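Local coordinates for amyloid-like protein 1 (Homo sapiens, PDB 3PMR), which probably acts in cell adhesion, with an E2 domain that binds heparin and pairs with a second copy of itself to form a dimer, at the interface of chains A and B. Residues are numbered along the deposited sequence; one frame, centred on the assembly and turned at random. Chains: chain A/B, Amyloid-like protein 1.

Contact 1: the interface of chains A and B. Residues chain A 148, 151-152, 166, 169, 173; chain B 45, 49, 78.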
ATOM      1  N   LEU A 148       0.302   7.141 -15.980  1.00 28.17           N
ATOM      2  CA  LEU A 148       0.349   8.306 -15.097  1.00 32.57           C
ATOM      3  C   LEU A 148       0.472   7.892 -13.628  1.00 28.68           C
ATOM      4  O   LEU A 148       1.289   8.440 -12.887  1.00 29.69           O
ATOM      5  CB  LEU A 148      -0.913   9.159 -15.272  1.00 21.86           C
ATOM      6  CG  LEU A 148      -1.153   9.844 -16.616  1.00 28.50           C
ATOM      7  CD1 LEU A 148      -2.543  10.453 -16.634  1.00 35.30           C
ATOM      8  CD2 LEU A 148      -0.105  10.908 -16.841  1.00 28.26           C
ATOM      9  N   TYR A 151       3.905   6.550 -12.571  1.00 30.28           N
ATOM     10  CA  TYR A 151       4.831   7.664 -12.386  1.00 28.03           C
ATOM     11  C   TYR A 151       4.545   8.397 -11.073  1.00 27.41           C
ATOM     12  O   TYR A 151       5.464   8.704 -10.309  1.00 25.52           O
ATOM     13  CB  TYR A 151       4.712   8.631 -13.569  1.00 25.26           C
ATOM     14  CG  TYR A 151       5.612   9.851 -13.501  1.00 31.41           C
ATOM     15  CD1 TYR A 151       6.952   9.747 -13.108  1.00 26.63           C
ATOM     16  CD2 TYR A 151       5.133  11.105 -13.878  1.00 34.78           C
ATOM     17  CE1 TYR A 151       7.789  10.872 -13.092  1.00 30.47           C
ATOM     18  CE2 TYR A 151       5.956  12.228 -13.868  1.00 32.01           C
ATOM     19  CZ  TYR A 151       7.271  12.108 -13.477  1.00 29.24           C
ATOM     20  OH  TYR A 151       8.050  13.234 -13.449  1.00 35.60           O
ATOM     21  N   GLN A 152       3.266   8.682 -10.831  1.00 22.40           N
ATOM     22  CA  GLN A 152       2.839   9.368  -9.622  1.00 20.96           C
ATOM     23  C   GLN A 152       3.265   8.598  -8.372  1.00 28.92           C
ATOM     24  O   GLN A 152       3.692   9.196  -7.378  1.00 25.23           O
ATOM     25  CB  GLN A 152       1.317   9.549  -9.627  1.00 27.96           C
ATOM     26  CG  GLN A 152       0.722   9.961  -8.269  1.00 28.08           C
ATOM     27  CD  GLN A 152       0.399   8.762  -7.362  1.00 44.48           C
ATOM     28  OE1 GLN A 152       0.290   8.903  -6.133  1.00 42.18           O
ATOM     29  NE2 GLN A 152       0.238   7.587  -7.963  1.00 23.65           N
ATOM     30  N   ARG A 166      10.791  10.087 -16.517  1.00 27.98           N
ATOM     31  CA  ARG A 166      10.236  11.207 -17.271  1.00 35.37           C
ATOM     32  C   ARG A 166      10.069  10.985 -18.775  1.00 28.32           C
ATOM     33  O   ARG A 166       8.973  11.136 -19.309  1.00 26.46           O
ATOM     34  CB  ARG A 166      11.078  12.466 -17.027  1.00 29.52           C
ATOM     35  CG  ARG A 166      11.082  12.920 -15.573  1.00 24.66           C
ATOM     36  CD  ARG A 166      11.953  14.151 -15.379  1.00 29.19           C
ATOM     37  NE  ARG A 166      12.176  14.429 -13.966  1.00 31.79           N
ATOM     38  CZ  ARG A 166      13.111  15.253 -13.505  1.00 38.73           C
ATOM     39  NH1 ARG A 166      13.907  15.887 -14.360  1.00 29.60           N
ATOM     40  NH2 ARG A 166      13.272  15.416 -12.198  1.00 22.85           N
ATOM     41  N   VAL A 169       7.583   8.017 -19.712  1.00 24.94           N
ATOM     42  CA  VAL A 169       6.168   8.344 -19.553  1.00 24.40           C
ATOM     43  C   VAL A 169       5.735   9.274 -20.696  1.00 26.79           C
ATOM     44  O   VAL A 169       4.657   9.115 -21.269  1.00 25.49           O
ATOM     45  CB  VAL A 169       5.897   9.047 -18.196  1.00 32.56           C
ATOM     46  CG1 VAL A 169       4.443   9.461 -18.105  1.00 28.76           C
ATOM     47  CG2 VAL A 169       6.253   8.115 -17.043  1.00 29.33           C
ATOM     48  N   LEU A 173       2.866   8.117 -23.311  1.00 31.71           N
ATOM     49  CA  LEU A 173       1.653   8.917 -23.404  1.00 34.24           C
ATOM     50  C   LEU A 173       1.409   9.347 -24.861  1.00 33.52           C
ATOM     51  O   LEU A 173       0.274   9.347 -25.319  1.00 26.88           O
ATOM     52  CB  LEU A 173       1.738  10.127 -22.469  1.00 33.35           C
ATOM     53  CG  LEU A 173       1.650   9.761 -20.974  1.00 34.96           C
ATOM     54  CD1 LEU A 173       1.869  10.999 -20.101  1.00 24.47           C
ATOM     55  CD2 LEU A 173       0.271   9.157 -20.696  1.00 23.12           C
TER
ATOM     56  N   ILE B  45       0.305  15.882 -13.866  1.00 26.28           N
ATOM     57  CA  ILE B  45       1.350  15.255 -14.661  1.00 26.53           C
ATOM     58  C   ILE B  45       0.899  15.204 -16.115  1.00 26.14           C
ATOM     59  O   ILE B  45       1.664  15.484 -17.030  1.00 27.51           O
ATOM     60  CB  ILE B  45       1.621  13.806 -14.207  1.00 27.00           C
ATOM     61  CG1 ILE B  45       2.159  13.797 -12.774  1.00 33.61           C
ATOM     62  CG2 ILE B  45       2.594  13.141 -15.167  1.00 25.31           C
ATOM     63  CD1 ILE B  45       2.287  12.411 -12.163  1.00 42.13           C
ATOM     64  N   MET B  49       2.724  16.901 -19.257  1.00 26.33           N
ATOM     65  CA  MET B  49       3.212  16.056 -20.347  1.00 21.62           C
ATOM     66  C   MET B  49       2.655  16.523 -21.687  1.00 25.83           C
ATOM     67  O   MET B  49       3.339  16.469 -22.705  1.00 23.81           O
ATOM     68  CB  MET B  49       2.833  14.587 -20.100  1.00 22.75           C
ATOM     69  CG  MET B  49       3.637  13.903 -18.970  1.00 22.48           C
ATOM     70  SD  MET B  49       5.390  13.615 -19.363  1.00 30.39           S
ATOM     71  CE  MET B  49       6.012  12.955 -17.792  1.00 27.44           C
ATOM     72  N   LEU B  78       8.998  19.175 -13.963  1.00 22.05           N
ATOM     73  CA  LEU B  78       8.738  17.827 -13.475  1.00 29.62           C
ATOM     74  C   LEU B  78       9.515  17.560 -12.181  1.00 27.78           C
ATOM     75  O   LEU B  78       9.092  16.764 -11.351  1.00 30.31           O
ATOM     76  CB  LEU B  78       9.110  16.790 -14.533  1.00 26.10           C
ATOM     77  CG  LEU B  78       8.168  16.697 -15.743  1.00 32.94           C
ATOM     78  CD1 LEU B  78       8.787  15.766 -16.790  1.00 28.70           C
ATOM     79  CD2 LEU B  78       6.796  16.199 -15.312  1.00 23.73           C
TER
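B:Met49 crosses A:Leu173 at about a right angle and then bends towards A:Val169, A:Arg166 and A:Tyr151. Its CB lies 3.7 Å from A:Leu173 CD1, and CG meets the same methyl at 3.6 Å. At CG the chain turns (chi2 -69°), leading SD away from A:Leu173 and carrying the terminal methyl CE towards the place where helices 126-157 and 166-187 of chain A come together. There CE meets A:Val169 CG1 at 3.8 Å, reaches the backbone carbonyl O of A:Arg166, and lies off the CE2 rim of the A:Tyr151 ring, out of its plane, 4.0 Å from CE2. The thioether thus touches helix 166-187 along its length, and its methyl also reaches A:Tyr151 of helix 126-157.

A:Tyr151 is the other hub. With CG anti to the backbone N (chi1 179°), the ring extends towards chain B. B:Ile45 meets its CD2-CE2 side: CG2 comes in at the edge, in the ring plane, 3.5 Å from CD2. The other branch of B:Ile45 reaches beyond the plane, and its CD1 touches CD2 from the side opposite the methionine methyl. CD1 also rests on A:Gln152 CB, while CG2 has A:Leu148 CD2 as a further neighbour. Both branches of the isoleucine thus pack on the CD2 side of the ring.

At the far end of the tyrosine, the hydroxyl OH lies 3.7 Å from B:Leu78 CD2. The other methyl, CD1, runs along the extended aliphatic part of A:Arg166 and is 3.8 Å from its CD, so the arginine contributes carbon surface here.

This is a largely apolar helix-packing patch of the E2 dimer. Helices 126-157 and 166-187 of chain A supply one wall; helix 26-56 of chain B, with B:Leu78 from helix 64-119, supplies the other.

Contact 2: the interface of chains A and B. Residues chain A 45-46, 49; chain B 144, 148, 173, 209.
The side-chain amide of A:Asn46 lies against B:Leu148 and B:Gln144. Methyl CD1 of B:Leu148 sits over one face of this amide, 3.9 Å from CG. B:Gln144 stands on the same side of the plane, further out, and its own amide is turned 58° from that of A:Asn46. The carbonyl OD1 of A:Asn46 lies over a face of the glutamine amide, 4.1 Å from CD, with ND2 on that same face. ND2 and B:Gln144 OE1 are 3.9 Å apart, too far for a hydrogen bond; the two amides lie loosely against each other. Beyond ND2 lies the backbone O of B:His209, also beyond bonding distance, but that residue is poorly ordered and its side chain incomplete, so the approach is doubtful.

A:Asn46 has more surface hidden by the partner than any other residue here. Its CG stands anti to the backbone N (chi1 -165°), which carries the amide away from its helix towards B:Leu148 and B:Gln144. Of the two methyls of B:Leu148, CD1 faces the amide; CD2 also touches the asparagine side chain but reaches on to CG2 of A:Ile45 at 3.7 Å and to the A:Asn46 CA at 3.9 Å. A:Ile45 and B:Leu148 run past one another in opposite directions.

One helical turn on, A:Met49 crosses B:Leu173 nearly perpendicularly. Methyl CD1 of the leucine sits against both CB and CG of the methionine, and the 3.4 Å separation of CD1 from CG is tighter than usual, marking close packing. Polar groups thus gather at the B:Gln144 side of an otherwise apolar patch.

The site belongs to the helix-on-helix surface of the dimer: a stretch of helix 26-57 of chain A rests on helices 126-157 and 159-187 of chain B, with the poorly ordered end of the modelled chain B, at B:His209, alongside.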
ATOM      1  N   ILE A  45       8.917 -13.438  12.511  1.00 29.62           N
ATOM      2  CA  ILE A  45       9.675 -12.416  13.234  1.00 30.04           C
ATOM      3  C   ILE A  45       9.396 -12.494  14.735  1.00 26.42           C
ATOM      4  O   ILE A  45      10.309 -12.406  15.541  1.00 32.30           O
ATOM      5  CB  ILE A  45       9.310 -10.994  12.752  1.00 21.35           C
ATOM      6  CG1 ILE A  45       9.869 -10.746  11.343  1.00 30.79           C
ATOM      7  CG2 ILE A  45       9.834  -9.962  13.735  1.00 23.04           C
ATOM      8  CD1 ILE A  45       9.513  -9.375  10.775  1.00 33.29           C
ATOM      9  N   ASN A  46       8.133 -12.655  15.103  1.00 26.82           N
ATOM     10  CA  ASN A  46       7.769 -12.734  16.512  1.00 27.48           C
ATOM     11  C   ASN A  46       8.400 -13.974  17.146  1.00 32.97           C
ATOM     12  O   ASN A  46       8.841 -13.931  18.295  1.00 29.67           O
ATOM     13  CB  ASN A  46       6.254 -12.789  16.681  1.00 25.80           C
ATOM     14  CG  ASN A  46       5.818 -12.504  18.116  1.00 44.69           C
ATOM     15  OD1 ASN A  46       6.397 -11.651  18.786  1.00 37.90           O
ATOM     16  ND2 ASN A  46       4.789 -13.198  18.581  1.00 29.19           N
ATOM     17  N   MET A  49      11.937 -13.100  17.913  1.00 29.31           N
ATOM     18  CA  MET A  49      11.993 -12.117  18.998  1.00 26.75           C
ATOM     19  C   MET A  49      11.773 -12.785  20.367  1.00 30.90           C
ATOM     20  O   MET A  49      12.441 -12.450  21.336  1.00 32.29           O
ATOM     21  CB  MET A  49      10.957 -10.999  18.767  1.00 24.16           C
ATOM     22  CG  MET A  49      11.269 -10.041  17.611  1.00 23.58           C
ATOM     23  SD  MET A  49      12.791  -9.105  17.812  1.00 32.87           S
ATOM     24  CE  MET A  49      12.901  -8.258  16.171  1.00 29.69           C
TER
ATOM     25  N   GLN B 144       1.508  -5.036  19.822  1.00 20.87           N
ATOM     26  CA  GLN B 144       2.562  -5.953  19.441  1.00 24.87           C
ATOM     27  C   GLN B 144       2.520  -6.169  17.933  1.00 22.84           C
ATOM     28  O   GLN B 144       3.544  -6.086  17.254  1.00 25.41           O
ATOM     29  CB  GLN B 144       2.380  -7.291  20.154  1.00 22.85           C
ATOM     30  CG  GLN B 144       3.407  -8.307  19.741  1.00 33.66           C
ATOM     31  CD  GLN B 144       3.233  -9.611  20.459  1.00 51.23           C
ATOM     32  OE1 GLN B 144       2.399 -10.437  20.086  1.00 45.08           O
ATOM     33  NE2 GLN B 144       4.014  -9.804  21.516  1.00 46.90           N
ATOM     34  N   LEU B 148       5.357  -5.373  15.052  1.00 22.63           N
ATOM     35  CA  LEU B 148       5.820  -6.409  14.135  1.00 20.89           C
ATOM     36  C   LEU B 148       5.537  -6.057  12.676  1.00 29.93           C
ATOM     37  O   LEU B 148       6.404  -6.223  11.812  1.00 27.55           O
ATOM     38  CB  LEU B 148       5.153  -7.752  14.475  1.00 20.09           C
ATOM     39  CG  LEU B 148       5.468  -8.400  15.833  1.00 29.34           C
ATOM     40  CD1 LEU B 148       4.408  -9.422  16.178  1.00 27.23           C
ATOM     41  CD2 LEU B 148       6.844  -9.056  15.793  1.00 26.01           C
ATOM     42  N   LEU B 173       9.116  -4.814  22.094  1.00 21.72           N
ATOM     43  CA  LEU B 173       8.444  -6.069  22.410  1.00 21.46           C
ATOM     44  C   LEU B 173       8.686  -6.451  23.873  1.00 24.49           C
ATOM     45  O   LEU B 173       7.814  -7.026  24.508  1.00 25.09           O
ATOM     46  CB  LEU B 173       8.908  -7.190  21.471  1.00 23.09           C
ATOM     47  CG  LEU B 173       8.369  -7.026  20.047  1.00 32.41           C
ATOM     48  CD1 LEU B 173       8.915  -8.139  19.165  1.00 28.25           C
ATOM     49  CD2 LEU B 173       6.844  -7.067  20.062  1.00 28.89           C
ATOM     50  N   HIS B 209      -0.658 -14.900  21.298  1.00 81.42           N
ATOM     51  CA  HIS B 209       0.718 -15.016  20.830  1.00 87.00           C
ATOM     52  C   HIS B 209       0.659 -15.199  19.322  1.00 85.82           C
ATOM     53  O   HIS B 209       1.512 -14.613  18.629  1.00105.03           O
ATOM     54  CB  HIS B 209       1.442 -16.201  21.502  1.00 93.02           C
TER

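The C-alpha centres of contact 1 and contact 2 are about 40 Å apart, on opposite sides of the dimer's two-fold axis. They are related by this axis: Ile45 and Met49 come from chain B in contact 1 and from chain A in contact 2, and Leu148 and Leu173 from the other chain each time. Between them, the patches show more of the same repeated surface, contact 1 adding Tyr151 and Leu78, contact 2 Asn46 and Gln144. Each subunit therefore both offers its helix near residue 45 and receives its partner's, giving the reciprocal, antiparallel pairing of the E2 dimer.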